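Local structure of DUF1573 domain-containing protein (Porphyromonas gingivalis, 2QSV) at residues 155-167 / 177-189. The protein is of unknown function but may have cysteine-type peptidase activity, this chain being a C-terminal part with two E-set-clan domains, the second Ig-like. Residues are numbered along the deposited sequence; the frame is centred on the assembly and turned at random.
Sequences VTTRNPALTAVPD and TLLRIAVDPQVMK. With NA (sodium ion), chain C.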
loop_
_atom_site.group_PDB
_atom_site.type_symbol
_atom_site.label_atom_id
_atom_site.label_comp_id
_atom_site.label_asym_id
_atom_site.label_seq_id
_atom_site.Cartn_x
_atom_site.Cartn_y
_atom_site.Cartn_z
ATOM N N VAL A 155 3.383 1.147 9.326
ATOM C CA VAL A 155 4.719 0.821 8.898
ATOM C C VAL A 155 4.513 -0.389 8.003
ATOM O O VAL A 155 4.127 -1.447 8.480
ATOM C CB VAL A 155 5.705 0.478 10.071
ATOM C CG1 VAL A 155 7.023 -0.018 9.505
ATOM C CG2 VAL A 155 5.992 1.740 11.008
ATOM N N THR A 156 4.717 -0.218 6.701
ATOM C CA THR A 156 4.392 -1.282 5.761
ATOM C C THR A 156 5.572 -1.665 4.834
ATOM O O THR A 156 6.414 -0.825 4.464
ATOM C CB THR A 156 3.080 -0.993 4.970
ATOM O OG1 THR A 156 3.103 0.323 4.453
ATOM C CG2 THR A 156 1.789 -1.145 5.866
ATOM N N THR A 157 5.645 -2.954 4.530
ATOM C CA THR A 157 6.581 -3.465 3.552
ATOM C C THR A 157 5.790 -4.223 2.427
ATOM O O THR A 157 4.723 -4.823 2.678
ATOM C CB THR A 157 7.684 -4.350 4.221
ATOM O OG1 THR A 157 7.063 -5.408 4.940
ATOM C CG2 THR A 157 8.557 -3.522 5.232
ATOM N N ARG A 158 6.282 -4.167 1.211
ATOM C CA ARG A 158 5.648 -4.912 0.110
ATOM C C ARG A 158 6.468 -6.183 -0.244
ATOM O O ARG A 158 5.916 -7.191 -0.645
ATOM C CB ARG A 158 5.468 -4.023 -1.147
ATOM C CG ARG A 158 4.634 -2.731 -0.954
ATOM C CD ARG A 158 3.208 -2.985 -0.457
ATOM N NE ARG A 158 2.363 -1.769 -0.489
ATOM C CZ ARG A 158 1.322 -1.510 0.320
ATOM N NH1 ARG A 158 0.978 -2.372 1.282
ATOM N NH2 ARG A 158 0.617 -0.370 0.170
ATOM N N ASN A 159 7.772 -6.137 -0.068
ATOM C CA ASN A 159 8.613 -7.279 -0.350
ATOM C C ASN A 159 8.463 -8.376 0.711
ATOM O O ASN A 159 8.591 -8.091 1.925
ATOM C CB ASN A 159 10.058 -6.795 -0.487
ATOM C CG ASN A 159 10.976 -7.838 -1.084
ATOM O OD1 ASN A 159 11.133 -8.943 -0.550
ATOM N ND2 ASN A 159 11.594 -7.485 -2.190
ATOM N N PRO A 160 8.179 -9.643 0.260
ATOM C CA PRO A 160 7.949 -10.765 1.143
ATOM C C PRO A 160 9.183 -11.223 1.927
ATOM O O PRO A 160 9.030 -11.985 2.864
ATOM C CB PRO A 160 7.474 -11.888 0.178
ATOM C CG PRO A 160 8.139 -11.567 -1.095
ATOM C CD PRO A 160 8.049 -10.061 -1.174
ATOM N N ALA A 161 10.376 -10.796 1.542
ATOM C CA ALA A 161 11.587 -11.143 2.295
ATOM C C ALA A 161 11.872 -10.139 3.443
ATOM O O ALA A 161 12.760 -10.370 4.253
ATOM C CB ALA A 161 12.793 -11.200 1.368
ATOM N N LEU A 162 11.122 -9.042 3.482
ATOM C CA LEU A 162 11.402 -7.891 4.369
ATOM C C LEU A 162 10.258 -7.651 5.353
ATOM O O LEU A 162 9.105 -7.512 4.933
ATOM C CB LEU A 162 11.617 -6.624 3.538
ATOM C CG LEU A 162 11.835 -5.265 4.265
ATOM C CD1 LEU A 162 13.096 -5.191 5.127
ATOM C CD2 LEU A 162 11.863 -4.140 3.255
ATOM N N THR A 163 10.581 -7.603 6.647
ATOM C CA THR A 163 9.614 -7.167 7.662
ATOM C C THR A 163 10.169 -6.024 8.513
ATOM O O THR A 163 11.370 -5.873 8.618
ATOM C CB THR A 163 9.161 -8.307 8.602
ATOM O OG1 THR A 163 10.303 -8.883 9.240
ATOM C CG2 THR A 163 8.393 -9.388 7.822
ATOM N N ALA A 164 9.279 -5.177 9.039
ATOM C CA ALA A 164 9.699 -4.025 9.870
ATOM C C ALA A 164 8.603 -3.692 10.850
ATOM O O ALA A 164 7.478 -3.372 10.442
ATOM C CB ALA A 164 10.056 -2.800 9.000
ATOM N N VAL A 165 8.942 -3.764 12.153
ATOM C CA VAL A 165 8.000 -3.514 13.236
ATOM C C VAL A 165 8.604 -2.521 14.250
ATOM O O VAL A 165 9.674 -2.768 14.766
ATOM C CB VAL A 165 7.657 -4.814 13.979
ATOM C CG1 VAL A 165 6.441 -4.567 14.957
ATOM C CG2 VAL A 165 7.336 -5.934 12.979
ATOM N N PRO A 166 7.918 -1.383 14.517
ATOM C CA PRO A 166 8.505 -0.469 15.516
ATOM C C PRO A 166 8.196 -0.960 16.956
ATOM O O PRO A 166 7.143 -1.550 17.188
ATOM C CB PRO A 166 7.814 0.866 15.206
ATOM C CG PRO A 166 6.399 0.430 14.780
ATOM C CD PRO A 166 6.641 -0.866 13.972
ATOM N N ASP A 167 9.106 -0.723 17.906
ATOM C CA ASP A 167 8.840 -1.132 19.315
ATOM C C ASP A 167 7.660 -0.340 19.890
ATOM O O ASP A 167 6.851 -0.890 20.600
ATOM C CB ASP A 167 10.061 -0.930 20.179
ATOM C CG ASP A 167 11.069 -2.037 20.035
ATOM O OD1 ASP A 167 10.748 -3.041 19.357
ATOM O OD2 ASP A 167 12.185 -1.908 20.626
ATOM N N THR A 177 12.529 5.305 19.366
ATOM C CA THR A 177 12.116 3.903 19.430
ATOM C C THR A 177 12.952 3.135 18.389
ATOM O O THR A 177 13.542 3.736 17.492
ATOM C CB THR A 177 10.586 3.720 19.276
ATOM O OG1 THR A 177 10.229 2.408 19.673
ATOM C CG2 THR A 177 10.046 3.949 17.806
ATOM N N LEU A 178 13.045 1.828 18.529
ATOM C CA LEU A 178 13.719 1.036 17.489
ATOM C C LEU A 178 12.692 0.492 16.503
ATOM O O LEU A 178 11.610 0.038 16.895
ATOM C CB LEU A 178 14.499 -0.116 18.136
ATOM C CG LEU A 178 15.735 0.365 18.867
ATOM C CD1 LEU A 178 16.489 -0.795 19.474
ATOM C CD2 LEU A 178 16.604 1.108 17.903
ATOM N N LEU A 179 13.028 0.615 15.225
ATOM C CA LEU A 179 12.355 -0.108 14.134
ATOM C C LEU A 179 13.097 -1.401 13.940
ATOM O O LEU A 179 14.260 -1.390 13.597
ATOM C CB LEU A 179 12.388 0.724 12.842
ATOM C CG LEU A 179 11.633 0.158 11.615
ATOM C CD1 LEU A 179 10.150 0.018 11.881
ATOM C CD2 LEU A 179 11.913 1.098 10.444
ATOM N N ARG A 180 12.476 -2.539 14.231
ATOM C CA ARG A 180 13.233 -3.788 14.109
ATOM C C ARG A 180 12.991 -4.344 12.698
ATOM O O ARG A 180 11.887 -4.627 12.362
ATOM C CB ARG A 180 12.730 -4.854 15.085
ATOM C CG ARG A 180 12.571 -4.364 16.528
ATOM C CD ARG A 180 13.839 -4.218 17.187
ATOM N NE ARG A 180 13.647 -3.964 18.629
ATOM C CZ ARG A 180 14.640 -4.047 19.512
ATOM N NH1 ARG A 180 15.833 -4.414 19.081
ATOM N NH2 ARG A 180 14.456 -3.756 20.803
ATOM N N ILE A 181 14.053 -4.554 11.944
ATOM C CA ILE A 181 13.993 -4.968 10.544
ATOM C C ILE A 181 14.585 -6.390 10.472
ATOM O O ILE A 181 15.536 -6.727 11.190
ATOM C CB ILE A 181 14.780 -3.956 9.681
ATOM C CG1 ILE A 181 14.060 -2.601 9.745
ATOM C CG2 ILE A 181 14.993 -4.445 8.193
ATOM C CD1 ILE A 181 14.953 -1.416 9.443
ATOM N N ALA A 182 13.960 -7.247 9.668
ATOM C CA ALA A 182 14.533 -8.572 9.371
ATOM C C ALA A 182 14.413 -8.889 7.863
ATOM O O ALA A 182 13.365 -8.601 7.248
ATOM C CB ALA A 182 13.882 -9.664 10.234
ATOM N N VAL A 183 15.502 -9.377 7.268
ATOM C CA VAL A 183 15.505 -9.835 5.860
ATOM C C VAL A 183 15.737 -11.356 5.839
ATOM O O VAL A 183 16.651 -11.843 6.498
ATOM C CB VAL A 183 16.503 -9.061 4.959
ATOM C CG1 VAL A 183 16.649 -9.724 3.506
ATOM C CG2 VAL A 183 16.059 -7.629 4.831
ATOM N N ASP A 184 14.859 -12.086 5.132
ATOM C CA ASP A 184 14.892 -13.548 5.052
ATOM C C ASP A 184 15.496 -13.959 3.694
ATOM O O ASP A 184 14.807 -13.884 2.661
ATOM C CB ASP A 184 13.476 -14.128 5.234
ATOM C CG ASP A 184 13.460 -15.670 5.522
ATOM O OD1 ASP A 184 14.432 -16.408 5.216
ATOM O OD2 ASP A 184 12.428 -16.148 6.047
ATOM N N PRO A 185 16.786 -14.362 3.686
ATOM C CA PRO A 185 17.448 -14.752 2.438
ATOM C C PRO A 185 16.846 -16.031 1.808
ATOM O O PRO A 185 17.007 -16.229 0.609
ATOM C CB PRO A 185 18.900 -15.020 2.865
ATOM C CG PRO A 185 18.803 -15.372 4.281
ATOM C CD PRO A 185 17.669 -14.557 4.848
ATOM N N GLN A 186 16.234 -16.888 2.623
ATOM C CA GLN A 186 15.536 -18.085 2.121
ATOM C C GLN A 186 14.307 -17.747 1.273
ATOM O O GLN A 186 13.979 -18.495 0.321
ATOM C CB GLN A 186 15.156 -19.046 3.260
ATOM C CG GLN A 186 16.358 -19.500 4.099
ATOM C CD GLN A 186 17.591 -19.929 3.260
ATOM O OE1 GLN A 186 17.497 -20.795 2.394
ATOM N NE2 GLN A 186 18.749 -19.334 3.543
ATOM N N VAL A 187 13.648 -16.626 1.597
ATOM C CA VAL A 187 12.516 -16.141 0.826
ATOM C C VAL A 187 13.050 -15.605 -0.469
ATOM O O VAL A 187 12.494 -15.901 -1.516
ATOM C CB VAL A 187 11.629 -15.078 1.601
ATOM C CG1 VAL A 187 10.592 -14.419 0.689
ATOM C CG2 VAL A 187 10.934 -15.733 2.770
HETATM N N MSE A 188 14.141 -14.841 -0.413
HETATM C CA MSE A 188 14.776 -14.304 -1.620
HETATM C C MSE A 188 15.217 -15.425 -2.585
HETATM O O MSE A 188 15.055 -15.308 -3.803
HETATM C CB MSE A 188 15.998 -13.450 -1.266
HETATM C CG MSE A 188 15.716 -12.276 -0.342
HETATM SE SE MSE A 188 17.379 -11.446 0.278
HETATM C CE MSE A 188 18.390 -11.129 -1.369
ATOM N N LYS A 189 15.788 -16.494 -2.031
ATOM C CA LYS A 189 16.173 -17.644 -2.832
ATOM C C LYS A 189 14.941 -18.323 -3.451
ATOM O O LYS A 189 14.857 -18.436 -4.675
ATOM C CB LYS A 189 17.028 -18.620 -2.028
ATOM C CG LYS A 189 18.490 -18.270 -2.068
ATOM C CD LYS A 189 19.329 -19.207 -1.245
ATOM C CE LYS A 189 19.043 -19.042 0.222
ATOM N NZ LYS A 189 20.229 -19.419 1.043
HETATM NA NA NA C . 6.637 -7.888 3.624
HETATM O O HOH W 1 4.615 -8.429 2.201
HETATM O O HOH W 2 11.770 -10.893 7.138
HETATM O O HOH W 3 12.928 0.596 21.364
HETATM O O HOH W 4 6.708 -9.431 5.029
HETATM O O HOH W 5 5.256 -7.275 5.725
#
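Arg-180 meets Asp-167 because its chain leaves with CG anti to the carbonyl carbon and bends at chi2 (-75°), which lays the guanidinium beside the carboxylate. This is a side-on salt bridge. NE reaches Asp-167 OD1 at 3.1 Å, in the guanidinium plane and on the syn side of that oxygen. NH2 of Arg-180 takes the syn lone pair of Asp-167 OD2 at 2.9 Å. The two planes are 49° apart, and Leu-178 CD1 lies over one guanidinium face, toward its rim. Strands 162-166 and 177-183 run antiparallel. Thr-163 pairs with Ala-182 and Val-165 with Arg-180 through two backbone hydrogen bonds each. Leu-162 CD1 lies 3.7 Å from Ile-181 CG2, their side chains pointing the same way. Ala-161 closes the other end: its O accepts from Asp-184 N (2.9 Å), and its CB sits 3.6 Å from CG of Met-188, which is a selenomethionine. Thr-157 OG1, Asn-159 O, Leu-162 O and three waters bind a sodium ion where strand 150-157 turns into strand 162-166. This is edge-strand pairing in an Ig-like sandwich. Strand 136-144 flanks 177-183 on the other side. Ile-181 packs on Ile-200 of the facing sheet, whose strand 150-157 brings Val-155 CG1 to Leu-179 CD1 (3.9 Å).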